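Local coordinates for VgrG protein (Vibrio cholerae, PDB 4DTH) that probably cross-links G-actin as the actin cross-linking domain of a toxin, with ATP and magnesium ions bound, at residues 29-34 against 116-121; 47-52 against 108-113; 104-109 against 138-143; 192-197 against 354-359. All coordinates share one frame; numbering follows the deposited sequence.

In the fold
Contacts 1, 2 and 3 share helix 101-124, while contact 4 stands apart. Contacts 2 and 3 nearly coincide, their centres about 3 Å apart: they use overlapping stretches of the helix, sharing K108 and Q109, against the paired strands 45-51 and 140-144. The centre of contact 1 is about 13 Å from that of contact 2. In sequence, contact 2 falls within the span of contact 1, contact 3 crosses that span, and contact 4 follows, its centre 26 to 28 Å from the others. Contacts 1 to 3 thus hold one helix on its strands, whereas contact 4 joins a second helix, 190-196, to the loop after strand 343-352, which carries the magnesium ligand E351.

Contact 1 (29-34 against 116-121); sequences NELAGL and THFTTH. With SO4 (sulfate ion), chain H.
F118 offers one face of its ring to L34, whose CD2 methyl lies 3.9 Å from the ring centroid and 27° off the ring normal, a CH-pi contact. The methyl is displaced toward the root of the ring, so its closest atom there is F118 CG, at 3.5 Å. With chi1 at 61°, CG of L34 sits between its own backbone N and carbonyl carbon, and CD2 is carried from there over the ring. L31 comes to another part of the same phenyl group: its CD1 is 3.7 Å from F118 CE2, in an oblique approach. Two branched leucines suit this place because their methyls can fit round a large flat ring, and all three residues are buried. The preceding residue, H117, donates from ND1 to sulfate O2 over 2.9 Å, the oxygen lying in the plane of the imidazole; this anion probably came from the crystallisation liquor. Beyond these three residues, F118 also touches L60 of strand 56-68 and I151 of strand 150-153, and the two leucines pack on V89 of strand 85-97. The ring thus projects from helix 101-124 into an apolar layer between the helix and several strands.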
loop_
_atom_site.group_PDB
_atom_site.type_symbol
_atom_site.label_atom_id
_atom_site.label_comp_id
_atom_site.label_asym_id
_atom_site.label_seq_id
_atom_site.Cartn_x
_atom_site.Cartn_y
_atom_site.Cartn_z
ATOM N N ASN A 29 0.379 -3.748 9.294
ATOM C CA ASN A 29 0.303 -3.599 10.731
ATOM C C ASN A 29 1.693 -3.545 11.365
ATOM O O ASN A 29 2.339 -4.585 11.544
ATOM C CB ASN A 29 -0.488 -4.822 11.226
ATOM C CG ASN A 29 -0.846 -4.875 12.676
ATOM O OD1 ASN A 29 -1.045 -5.963 13.231
ATOM N ND2 ASN A 29 -1.004 -3.731 13.291
ATOM N N GLU A 30 2.146 -2.322 11.696
ATOM C CA GLU A 30 3.461 -2.120 12.308
ATOM C C GLU A 30 3.381 -2.442 13.798
ATOM O O GLU A 30 2.484 -1.973 14.490
ATOM C CB GLU A 30 3.966 -0.693 12.061
ATOM C CG GLU A 30 5.441 -0.483 12.360
ATOM C CD GLU A 30 5.901 0.959 12.244
ATOM O OE1 GLU A 30 7.130 1.178 12.203
ATOM O OE2 GLU A 30 5.041 1.868 12.182
ATOM N N LEU A 31 4.292 -3.273 14.276
ATOM C CA LEU A 31 4.293 -3.685 15.680
ATOM C C LEU A 31 5.098 -2.739 16.559
ATOM O O LEU A 31 6.080 -2.147 16.106
ATOM C CB LEU A 31 4.854 -5.108 15.820
ATOM C CG LEU A 31 4.179 -6.233 15.029
ATOM C CD1 LEU A 31 4.857 -7.533 15.294
ATOM C CD2 LEU A 31 2.672 -6.352 15.346
ATOM N N ALA A 32 4.679 -2.601 17.828
ATOM C CA ALA A 32 5.413 -1.830 18.830
ATOM C C ALA A 32 5.955 -2.801 19.867
ATOM O O ALA A 32 5.331 -3.833 20.140
ATOM C CB ALA A 32 4.502 -0.812 19.504
ATOM N N GLY A 33 7.116 -2.472 20.420
ATOM C CA GLY A 33 7.732 -3.248 21.489
ATOM C C GLY A 33 8.964 -4.034 21.117
ATOM O O GLY A 33 9.600 -4.613 22.001
ATOM N N LEU A 34 9.284 -4.109 19.813
ATOM C CA LEU A 34 10.446 -4.860 19.341
ATOM C C LEU A 34 10.975 -4.312 18.031
ATOM O O LEU A 34 10.340 -3.465 17.385
ATOM C CB LEU A 34 10.128 -6.382 19.201
ATOM C CG LEU A 34 9.016 -6.821 18.219
ATOM C CD1 LEU A 34 9.462 -6.746 16.772
ATOM C CD2 LEU A 34 8.656 -8.260 18.436
ATOM N N THR A 116 1.615 -12.324 20.656
ATOM C CA THR A 116 1.830 -13.015 21.933
ATOM C C THR A 116 3.074 -13.903 21.873
ATOM O O THR A 116 3.818 -13.975 22.849
ATOM C CB THR A 116 0.584 -13.779 22.412
ATOM O OG1 THR A 116 0.414 -14.986 21.656
ATOM C CG2 THR A 116 -0.667 -12.926 22.392
ATOM N N HIS A 117 3.307 -14.555 20.720
ATOM C CA HIS A 117 4.487 -15.400 20.502
ATOM C C HIS A 117 5.775 -14.546 20.580
ATOM O O HIS A 117 6.759 -14.968 21.203
ATOM C CB HIS A 117 4.359 -16.138 19.154
ATOM C CG HIS A 117 5.548 -16.973 18.816
ATOM N ND1 HIS A 117 5.703 -18.250 19.326
ATOM C CD2 HIS A 117 6.607 -16.685 18.024
ATOM C CE1 HIS A 117 6.855 -18.690 18.842
ATOM N NE2 HIS A 117 7.431 -17.786 18.052
ATOM N N PHE A 118 5.749 -13.336 19.980
ATOM C CA PHE A 118 6.872 -12.386 20.025
ATOM C C PHE A 118 7.133 -11.929 21.465
ATOM O O PHE A 118 8.294 -11.766 21.845
ATOM C CB PHE A 118 6.588 -11.169 19.131
ATOM C CG PHE A 118 6.986 -11.261 17.671
ATOM C CD1 PHE A 118 8.251 -11.717 17.303
ATOM C CD2 PHE A 118 6.152 -10.763 16.677
ATOM C CE1 PHE A 118 8.646 -11.728 15.959
ATOM C CE2 PHE A 118 6.550 -10.779 15.333
ATOM C CZ PHE A 118 7.786 -11.278 14.984
ATOM N N THR A 119 6.053 -11.705 22.254
ATOM C CA THR A 119 6.140 -11.301 23.674
ATOM C C THR A 119 6.970 -12.341 24.455
ATOM O O THR A 119 7.858 -11.959 25.215
ATOM C CB THR A 119 4.734 -11.056 24.264
ATOM O OG1 THR A 119 4.066 -10.055 23.494
ATOM C CG2 THR A 119 4.777 -10.636 25.743
ATOM N N THR A 120 6.715 -13.647 24.228
ATOM C CA THR A 120 7.478 -14.718 24.876
ATOM C C THR A 120 8.900 -14.742 24.312
ATOM O O THR A 120 9.845 -14.884 25.079
ATOM C CB THR A 120 6.742 -16.067 24.700
ATOM O OG1 THR A 120 5.474 -15.959 25.338
ATOM C CG2 THR A 120 7.505 -17.248 25.297
ATOM N N HIS A 121 9.046 -14.565 22.977
ATOM C CA HIS A 121 10.349 -14.599 22.304
ATOM C C HIS A 121 11.343 -13.583 22.853
ATOM O O HIS A 121 12.474 -13.942 23.124
ATOM C CB HIS A 121 10.190 -14.436 20.780
ATOM C CG HIS A 121 11.473 -14.641 20.027
ATOM N ND1 HIS A 121 11.894 -15.903 19.653
ATOM C CD2 HIS A 121 12.393 -13.732 19.612
ATOM C CE1 HIS A 121 13.033 -15.729 19.003
ATOM N NE2 HIS A 121 13.379 -14.442 18.957
HETATM S S SO4 H . 3.034 -20.619 20.902
HETATM O O1 SO4 H . 3.319 -21.164 22.226
HETATM O O2 SO4 H . 3.400 -19.185 20.856
HETATM O O3 SO4 H . 3.831 -21.339 19.912
HETATM O O4 SO4 H . 1.590 -20.764 20.616
#

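Contact 2 (47-52 against 108-113); sequences GYVKSA and KQAMLW. With SO4 (sulfate ion), chain H.
V49 points its CB from strand 45-51 toward helix 101-124, and there its two branches part to meet different residues. CG1, anti to the backbone N at a chi1 of 166°, reaches the CB methyl of A110 at 4.2 Å. CG2, which lies beside the backbone N, faces W113 instead and comes 4.4 Å from its CZ3, at the edge of the indole and near its plane. Both separations are relaxed van der Waals contacts, and no hydrogen bond links the segments. Each residue type fits: valine branches at CB and so spreads its methyls close to the strand, alanine keeps the helix surface low enough for the strand to approach, with V49 and A110 CA atoms 7.5 Å apart, and tryptophan, one turn on, is long enough to bring its CZ3 edge to the other methyl. Its polar edge meets a sulfate, probably from the crystallisation liquor. W113 NE1 donates to sulfate O4 over 2.9 Å along an almost straight path of 170°, and the same anion also accepts from the backbone N of E136. The indole therefore combines an apolar rim toward V49 with an N-H turned to the ion. A110 touches L57 and F58 of the adjacent strand 56-68 and F140 of strand 140-144, while V49 touches I142. This is a helix packed on the apolar face of antiparallel strands, as in alpha+beta architecture.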
loop_
_atom_site.group_PDB
_atom_site.type_symbol
_atom_site.label_atom_id
_atom_site.label_comp_id
_atom_site.label_asym_id
_atom_site.label_seq_id
_atom_site.Cartn_x
_atom_site.Cartn_y
_atom_site.Cartn_z
ATOM N N GLY A 47 9.945 -13.779 6.587
ATOM C CA GLY A 47 9.103 -14.916 6.912
ATOM C C GLY A 47 7.640 -14.683 6.621
ATOM O O GLY A 47 7.253 -13.634 6.098
ATOM N N TYR A 48 6.826 -15.669 6.971
ATOM C CA TYR A 48 5.384 -15.587 6.818
ATOM C C TYR A 48 4.675 -16.533 7.761
ATOM O O TYR A 48 5.281 -17.474 8.302
ATOM C CB TYR A 48 4.925 -15.773 5.347
ATOM C CG TYR A 48 5.191 -17.142 4.759
ATOM C CD1 TYR A 48 6.428 -17.455 4.202
ATOM C CD2 TYR A 48 4.184 -18.101 4.692
ATOM C CE1 TYR A 48 6.668 -18.699 3.621
ATOM C CE2 TYR A 48 4.413 -19.352 4.117
ATOM C CZ TYR A 48 5.654 -19.641 3.573
ATOM O OH TYR A 48 5.894 -20.866 3.003
ATOM N N VAL A 49 3.397 -16.246 7.996
ATOM C CA VAL A 49 2.543 -17.073 8.833
ATOM C C VAL A 49 1.448 -17.615 7.948
ATOM O O VAL A 49 0.847 -16.864 7.170
ATOM C CB VAL A 49 2.005 -16.318 10.080
ATOM C CG1 VAL A 49 0.856 -17.071 10.760
ATOM C CG2 VAL A 49 3.132 -16.063 11.073
ATOM N N LYS A 50 1.213 -18.929 8.041
ATOM C CA LYS A 50 0.163 -19.574 7.275
ATOM C C LYS A 50 -0.763 -20.350 8.210
ATOM O O LYS A 50 -0.405 -20.613 9.364
ATOM C CB LYS A 50 0.766 -20.486 6.175
ATOM C CG LYS A 50 1.561 -21.688 6.696
ATOM C CD LYS A 50 2.229 -22.467 5.575
ATOM C CE LYS A 50 2.957 -23.678 6.116
ATOM N NZ LYS A 50 3.756 -24.373 5.068
ATOM N N SER A 51 -1.938 -20.750 7.712
ATOM C CA SER A 51 -2.822 -21.597 8.509
ATOM C C SER A 51 -2.218 -23.006 8.429
ATOM O O SER A 51 -1.413 -23.274 7.526
ATOM C CB SER A 51 -4.231 -21.600 7.924
ATOM O OG SER A 51 -4.232 -22.210 6.644
ATOM N N ALA A 52 -2.604 -23.905 9.348
ATOM C CA ALA A 52 -2.137 -25.299 9.327
ATOM C C ALA A 52 -2.523 -25.990 8.002
ATOM O O ALA A 52 -1.799 -26.866 7.533
ATOM C CB ALA A 52 -2.729 -26.061 10.493
ATOM N N LYS A 108 -6.592 -11.571 11.415
ATOM C CA LYS A 108 -6.567 -10.812 12.672
ATOM C C LYS A 108 -6.098 -11.695 13.821
ATOM O O LYS A 108 -5.220 -11.296 14.585
ATOM C CB LYS A 108 -7.959 -10.246 12.978
ATOM C CG LYS A 108 -8.379 -9.093 12.044
ATOM C CD LYS A 108 -9.905 -8.891 12.055
ATOM C CE LYS A 108 -10.431 -8.484 13.422
ATOM N NZ LYS A 108 -11.903 -8.270 13.405
ATOM N N GLN A 109 -6.681 -12.906 13.928
ATOM C CA GLN A 109 -6.338 -13.860 14.985
ATOM C C GLN A 109 -4.881 -14.321 14.900
ATOM O O GLN A 109 -4.200 -14.401 15.938
ATOM C CB GLN A 109 -7.325 -15.039 14.984
ATOM C CG GLN A 109 -8.696 -14.616 15.519
ATOM C CD GLN A 109 -9.765 -15.653 15.294
ATOM O OE1 GLN A 109 -10.298 -15.807 14.191
ATOM N NE2 GLN A 109 -10.153 -16.338 16.355
ATOM N N ALA A 110 -4.392 -14.596 13.664
ATOM C CA ALA A 110 -3.003 -15.031 13.450
ATOM C C ALA A 110 -2.015 -13.924 13.826
ATOM O O ALA A 110 -0.968 -14.211 14.401
ATOM C CB ALA A 110 -2.800 -15.451 12.005
ATOM N N MET A 111 -2.362 -12.657 13.531
ATOM C CA MET A 111 -1.503 -11.526 13.899
ATOM C C MET A 111 -1.450 -11.346 15.405
ATOM O O MET A 111 -0.363 -11.132 15.950
ATOM C CB MET A 111 -1.974 -10.247 13.217
ATOM C CG MET A 111 -1.620 -10.217 11.749
ATOM S SD MET A 111 -1.957 -8.607 11.032
ATOM C CE MET A 111 -1.459 -8.917 9.323
ATOM N N LEU A 112 -2.607 -11.467 16.082
ATOM C CA LEU A 112 -2.666 -11.350 17.545
ATOM C C LEU A 112 -1.907 -12.492 18.201
ATOM O O LEU A 112 -1.176 -12.252 19.165
ATOM C CB LEU A 112 -4.104 -11.266 18.066
ATOM C CG LEU A 112 -4.848 -9.969 17.734
ATOM C CD1 LEU A 112 -6.345 -10.159 17.891
ATOM C CD2 LEU A 112 -4.337 -8.788 18.576
ATOM N N TRP A 113 -2.009 -13.708 17.635
ATOM C CA TRP A 113 -1.267 -14.867 18.140
ATOM C C TRP A 113 0.238 -14.589 18.010
ATOM O O TRP A 113 0.988 -14.836 18.957
ATOM C CB TRP A 113 -1.625 -16.176 17.393
ATOM C CG TRP A 113 -0.594 -17.249 17.649
ATOM C CD1 TRP A 113 -0.416 -17.941 18.811
ATOM C CD2 TRP A 113 0.523 -17.580 16.809
ATOM N NE1 TRP A 113 0.723 -18.712 18.733
ATOM C CE2 TRP A 113 1.323 -18.503 17.521
ATOM C CE3 TRP A 113 0.927 -17.187 15.521
ATOM C CZ2 TRP A 113 2.488 -19.054 16.982
ATOM C CZ3 TRP A 113 2.081 -17.737 14.987
ATOM C CH2 TRP A 113 2.832 -18.679 15.705
HETATM S S SO4 H . 3.034 -20.619 20.902
HETATM O O1 SO4 H . 3.319 -21.164 22.226
HETATM O O2 SO4 H . 3.400 -19.185 20.856
HETATM O O3 SO4 H . 3.831 -21.339 19.912
HETATM O O4 SO4 H . 1.590 -20.764 20.616
#

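Contact 3 (104-109 against 138-143)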
loop_
_atom_site.group_PDB
_atom_site.type_symbol
_atom_site.label_atom_id
_atom_site.label_comp_id
_atom_site.label_asym_id
_atom_site.label_seq_id
_atom_site.Cartn_x
_atom_site.Cartn_y
_atom_site.Cartn_z
ATOM N N VAL A 104 -10.784 -12.851 6.791
ATOM C CA VAL A 104 -10.496 -11.587 7.488
ATOM C C VAL A 104 -10.199 -11.884 8.966
ATOM O O VAL A 104 -9.217 -11.386 9.529
ATOM C CB VAL A 104 -11.670 -10.576 7.325
ATOM C CG1 VAL A 104 -11.504 -9.365 8.251
ATOM C CG2 VAL A 104 -11.814 -10.127 5.873
ATOM N N GLU A 105 -11.048 -12.715 9.575
ATOM C CA GLU A 105 -10.921 -13.081 10.977
ATOM C C GLU A 105 -9.672 -13.891 11.261
ATOM O O GLU A 105 -9.000 -13.619 12.256
ATOM C CB GLU A 105 -12.193 -13.789 11.466
ATOM C CG GLU A 105 -12.612 -13.384 12.870
ATOM C CD GLU A 105 -12.599 -11.904 13.219
ATOM O OE1 GLU A 105 -13.098 -11.077 12.419
ATOM O OE2 GLU A 105 -12.086 -11.578 14.314
ATOM N N THR A 106 -9.342 -14.864 10.391
ATOM C CA THR A 106 -8.141 -15.693 10.569
ATOM C C THR A 106 -6.873 -14.829 10.529
ATOM O O THR A 106 -5.976 -15.052 11.343
ATOM C CB THR A 106 -8.104 -16.865 9.583
ATOM O OG1 THR A 106 -9.354 -17.556 9.644
ATOM C CG2 THR A 106 -6.977 -17.845 9.884
ATOM N N ARG A 107 -6.822 -13.814 9.638
ATOM C CA ARG A 107 -5.665 -12.909 9.565
ATOM C C ARG A 107 -5.493 -12.127 10.869
ATOM O O ARG A 107 -4.382 -12.069 11.387
ATOM C CB ARG A 107 -5.783 -11.948 8.372
ATOM C CG ARG A 107 -5.404 -12.595 7.050
ATOM C CD ARG A 107 -6.229 -12.024 5.889
ATOM N NE ARG A 107 -5.763 -12.579 4.616
ATOM C CZ ARG A 107 -6.010 -13.811 4.183
ATOM N NH1 ARG A 107 -6.788 -14.628 4.886
ATOM N NH2 ARG A 107 -5.489 -14.233 3.040
ATOM N N LYS A 108 -6.592 -11.571 11.415
ATOM C CA LYS A 108 -6.567 -10.812 12.672
ATOM C C LYS A 108 -6.098 -11.695 13.821
ATOM O O LYS A 108 -5.220 -11.296 14.585
ATOM C CB LYS A 108 -7.959 -10.246 12.978
ATOM C CG LYS A 108 -8.379 -9.093 12.044
ATOM C CD LYS A 108 -9.905 -8.891 12.055
ATOM C CE LYS A 108 -10.431 -8.484 13.422
ATOM N NZ LYS A 108 -11.903 -8.270 13.405
ATOM N N GLN A 109 -6.681 -12.906 13.928
ATOM C CA GLN A 109 -6.338 -13.860 14.985
ATOM C C GLN A 109 -4.881 -14.321 14.900
ATOM O O GLN A 109 -4.200 -14.401 15.938
ATOM C CB GLN A 109 -7.325 -15.039 14.984
ATOM C CG GLN A 109 -8.696 -14.616 15.519
ATOM C CD GLN A 109 -9.765 -15.653 15.294
ATOM O OE1 GLN A 109 -10.298 -15.807 14.191
ATOM N NE2 GLN A 109 -10.153 -16.338 16.355
ATOM N N GLY A 138 -2.313 -25.417 17.174
ATOM C CA GLY A 138 -2.130 -25.967 15.839
ATOM C C GLY A 138 -2.751 -25.167 14.709
ATOM O O GLY A 138 -2.672 -25.609 13.569
ATOM N N ARG A 139 -3.340 -23.975 14.991
ATOM C CA ARG A 139 -3.992 -23.142 13.959
ATOM C C ARG A 139 -3.005 -22.495 12.999
ATOM O O ARG A 139 -3.331 -22.335 11.822
ATOM C CB ARG A 139 -4.848 -22.007 14.576
ATOM C CG ARG A 139 -5.941 -22.428 15.545
ATOM C CD ARG A 139 -7.206 -21.616 15.373
ATOM N NE ARG A 139 -7.266 -20.424 16.216
ATOM C CZ ARG A 139 -7.788 -19.259 15.826
ATOM N NH1 ARG A 139 -8.250 -19.107 14.590
ATOM N NH2 ARG A 139 -7.823 -18.233 16.658
ATOM N N PHE A 140 -1.838 -22.021 13.531
ATOM C CA PHE A 140 -0.881 -21.223 12.770
ATOM C C PHE A 140 0.526 -21.770 12.719
ATOM O O PHE A 140 0.994 -22.402 13.668
ATOM C CB PHE A 140 -0.870 -19.773 13.304
ATOM C CG PHE A 140 -2.248 -19.208 13.561
ATOM C CD1 PHE A 140 -3.159 -19.049 12.519
ATOM C CD2 PHE A 140 -2.640 -18.847 14.844
ATOM C CE1 PHE A 140 -4.444 -18.559 12.761
ATOM C CE2 PHE A 140 -3.920 -18.331 15.082
ATOM C CZ PHE A 140 -4.808 -18.178 14.034
ATOM N N VAL A 141 1.200 -21.520 11.594
ATOM C CA VAL A 141 2.558 -21.992 11.328
ATOM C C VAL A 141 3.428 -20.829 10.863
ATOM O O VAL A 141 3.045 -20.104 9.943
ATOM C CB VAL A 141 2.564 -23.146 10.273
ATOM C CG1 VAL A 141 3.988 -23.551 9.892
ATOM C CG2 VAL A 141 1.769 -24.360 10.744
ATOM N N ILE A 142 4.604 -20.666 11.492
ATOM C CA ILE A 142 5.588 -19.670 11.084
ATOM C C ILE A 142 6.555 -20.363 10.142
ATOM O O ILE A 142 7.067 -21.436 10.463
ATOM C CB ILE A 142 6.390 -19.064 12.286
ATOM C CG1 ILE A 142 5.484 -18.327 13.283
ATOM C CG2 ILE A 142 7.512 -18.140 11.785
ATOM C CD1 ILE A 142 6.198 -17.986 14.673
ATOM N N GLU A 143 6.832 -19.729 9.010
ATOM C CA GLU A 143 7.838 -20.172 8.056
ATOM C C GLU A 143 8.868 -19.044 8.017
ATOM O O GLU A 143 8.480 -17.875 7.951
ATOM C CB GLU A 143 7.235 -20.381 6.659
ATOM C CG GLU A 143 6.301 -21.574 6.555
ATOM C CD GLU A 143 6.953 -22.941 6.443
ATOM O OE1 GLU A 143 6.208 -23.944 6.504
ATOM O OE2 GLU A 143 8.197 -23.018 6.297
#
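F140, the first residue of strand 140-144, meets T106 CG2 and Q109 of helix 101-124, filling the apolar layer of this helix-on-strand packing and forming the firm side of the contact. The buried ring takes the CG2 methyl of T106 at its edge, near its plane, with CE1 3.9 Å away. In T106 a chi1 of -51° puts OG1 beside the backbone N and CG2 anti to it, which leaves the hydroxyl to bond with the helix carbonyl of A102. One turn later the CB of Q109 reaches F140 CZ at 4.1 Å, and L57 and A110 pack round the phenyl group as well. A phenylalanine suits the strand's start, since it is long enough to reach two successive turns.

The partly exposed side is looser. R139 bends at chi2 and chi3 to bring its guanidinium over to Q109, whose CB is 3.6 Å from R139 NH2, and the amide and guanidinium planes lie 61° apart. Contact with a crystal neighbour may influence R139. F140 CZ stands 3.6 Å above the centre of the R139 guanidinium plane, while R139 CB lies over the phenyl face.

Contact 4 (192-197 against 354-359); sequences LRLLES and TVPNEL
L194 occupies the centre of this contact, and its two methyls are divided between the neighbours. CD1 lies against the carboxylate end of E358, 3.7 Å from its CD. CD2 turns to the buried L359, meeting its CG at 3.8 Å, and more distantly reaches the ring of P356, whose CG is 4.5 Å off. With CG anti to the backbone N (chi1 180°), the leucine extends from the helix to the loop and spreads its branches across residues 356-359.

The next shell holds the two backbones in place. On the helix side the carbonyl oxygen of L194 accepts two hydrogen bonds from S197: one from its OG, 2.6 Å long and tilted 22° from the carbonyl plane, the other from its backbone N. Serine suits the end of the segment, since its short hydroxyl can fold back on this carbonyl. On the loop side, L359 N donates to P356 O over 3.0 Å, closing a beta-turn through N357 and E358 that brings P356 and L359 to the same leucine.

Farther out, L194 and L359 both touch F352 of strand 343-352, and L359 also touches V177 of strand 173-180, closing over an apolar patch of the strands. L359's side chain lies about 10 Å from the bound ATP, too far to touch it. The segments join by packing without hydrogen bonds, apolar toward P356 and L359 and methyl-to-carboxylate at E358, whose bend at chi2 (94°) lays the carboxylate against CD1. That van der Waals contact satisfies no charge; on this exposed residue the carboxylate can probably still be hydrated from its other sides.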
loop_
_atom_site.group_PDB
_atom_site.type_symbol
_atom_site.label_atom_id
_atom_site.label_comp_id
_atom_site.label_asym_id
_atom_site.label_seq_id
_atom_site.Cartn_x
_atom_site.Cartn_y
_atom_site.Cartn_z
ATOM N N LEU A 192 -16.921 0.836 -3.282
ATOM C CA LEU A 192 -16.786 1.829 -4.352
ATOM C C LEU A 192 -17.182 3.214 -3.877
ATOM O O LEU A 192 -16.467 4.170 -4.155
ATOM C CB LEU A 192 -17.576 1.427 -5.607
ATOM C CG LEU A 192 -16.921 0.358 -6.487
ATOM C CD1 LEU A 192 -17.906 -0.170 -7.516
ATOM C CD2 LEU A 192 -15.649 0.889 -7.180
ATOM N N ARG A 193 -18.274 3.306 -3.098
ATOM C CA ARG A 193 -18.758 4.577 -2.548
ATOM C C ARG A 193 -17.766 5.154 -1.541
ATOM O O ARG A 193 -17.543 6.367 -1.535
ATOM C CB ARG A 193 -20.158 4.418 -1.945
ATOM C CG ARG A 193 -21.188 4.086 -3.016
ATOM C CD ARG A 193 -22.613 4.217 -2.530
ATOM N NE ARG A 193 -22.975 3.169 -1.568
ATOM C CZ ARG A 193 -23.450 1.972 -1.889
ATOM N NH1 ARG A 193 -23.620 1.637 -3.160
ATOM N NH2 ARG A 193 -23.754 1.097 -0.940
ATOM N N LEU A 194 -17.125 4.268 -0.730
ATOM C CA LEU A 194 -16.103 4.680 0.226
ATOM C C LEU A 194 -14.899 5.284 -0.543
ATOM O O LEU A 194 -14.399 6.347 -0.172
ATOM C CB LEU A 194 -15.657 3.475 1.086
ATOM C CG LEU A 194 -14.581 3.742 2.132
ATOM C CD1 LEU A 194 -15.080 4.701 3.215
ATOM C CD2 LEU A 194 -14.099 2.437 2.759
ATOM N N LEU A 195 -14.464 4.614 -1.631
ATOM C CA LEU A 195 -13.337 5.082 -2.452
ATOM C C LEU A 195 -13.658 6.382 -3.170
ATOM O O LEU A 195 -12.802 7.266 -3.249
ATOM C CB LEU A 195 -12.913 4.014 -3.468
ATOM C CG LEU A 195 -12.277 2.746 -2.886
ATOM C CD1 LEU A 195 -12.156 1.706 -3.942
ATOM C CD2 LEU A 195 -10.919 3.037 -2.238
ATOM N N GLU A 196 -14.890 6.506 -3.674
ATOM C CA GLU A 196 -15.347 7.709 -4.372
ATOM C C GLU A 196 -15.469 8.919 -3.444
ATOM O O GLU A 196 -15.490 10.061 -3.919
ATOM C CB GLU A 196 -16.658 7.445 -5.106
ATOM C CG GLU A 196 -16.496 6.568 -6.335
ATOM C CD GLU A 196 -17.795 5.940 -6.792
ATOM O OE1 GLU A 196 -18.871 6.471 -6.437
ATOM O OE2 GLU A 196 -17.738 4.920 -7.511
ATOM N N SER A 197 -15.512 8.674 -2.122
ATOM C CA SER A 197 -15.562 9.746 -1.126
ATOM C C SER A 197 -14.185 10.391 -0.904
ATOM O O SER A 197 -14.104 11.390 -0.183
ATOM C CB SER A 197 -16.169 9.253 0.186
ATOM O OG SER A 197 -15.232 8.499 0.939
ATOM N N THR A 354 -4.930 6.263 6.987
ATOM C CA THR A 354 -5.527 6.086 8.313
ATOM C C THR A 354 -6.733 5.183 8.040
ATOM O O THR A 354 -7.504 5.464 7.109
ATOM C CB THR A 354 -5.933 7.449 8.924
ATOM O OG1 THR A 354 -4.749 8.151 9.285
ATOM C CG2 THR A 354 -6.805 7.299 10.174
ATOM N N VAL A 355 -6.889 4.100 8.818
ATOM C CA VAL A 355 -8.013 3.184 8.608
ATOM C C VAL A 355 -9.318 3.900 9.024
ATOM O O VAL A 355 -9.433 4.318 10.181
ATOM C CB VAL A 355 -7.840 1.816 9.321
ATOM C CG1 VAL A 355 -9.038 0.907 9.053
ATOM C CG2 VAL A 355 -6.543 1.125 8.894
ATOM N N PRO A 356 -10.292 4.065 8.103
ATOM C CA PRO A 356 -11.546 4.737 8.483
ATOM C C PRO A 356 -12.434 3.811 9.311
ATOM O O PRO A 356 -12.194 2.598 9.348
ATOM C CB PRO A 356 -12.182 5.075 7.128
ATOM C CG PRO A 356 -11.717 3.976 6.226
ATOM C CD PRO A 356 -10.320 3.628 6.688
ATOM N N ASN A 357 -13.480 4.372 9.950
ATOM C CA ASN A 357 -14.429 3.602 10.768
ATOM C C ASN A 357 -15.025 2.407 10.017
ATOM O O ASN A 357 -15.124 1.320 10.590
ATOM C CB ASN A 357 -15.541 4.504 11.313
ATOM C CG ASN A 357 -15.064 5.611 12.225
ATOM O OD1 ASN A 357 -15.403 6.784 12.040
ATOM N ND2 ASN A 357 -14.272 5.268 13.231
ATOM N N GLU A 358 -15.358 2.595 8.722
ATOM C CA GLU A 358 -15.928 1.568 7.837
ATOM C C GLU A 358 -15.033 0.317 7.675
ATOM O O GLU A 358 -15.543 -0.762 7.378
ATOM C CB GLU A 358 -16.233 2.155 6.446
ATOM C CG GLU A 358 -17.294 3.247 6.441
ATOM C CD GLU A 358 -16.782 4.673 6.523
ATOM O OE1 GLU A 358 -15.741 4.912 7.176
ATOM O OE2 GLU A 358 -17.455 5.564 5.956
ATOM N N LEU A 359 -13.711 0.469 7.848
ATOM C CA LEU A 359 -12.773 -0.635 7.656
ATOM C C LEU A 359 -12.083 -1.120 8.928
ATOM O O LEU A 359 -11.260 -2.038 8.845
ATOM C CB LEU A 359 -11.727 -0.292 6.571
ATOM C CG LEU A 359 -12.241 0.101 5.173
ATOM C CD1 LEU A 359 -11.088 0.446 4.282
ATOM C CD2 LEU A 359 -13.067 -1.010 4.528
#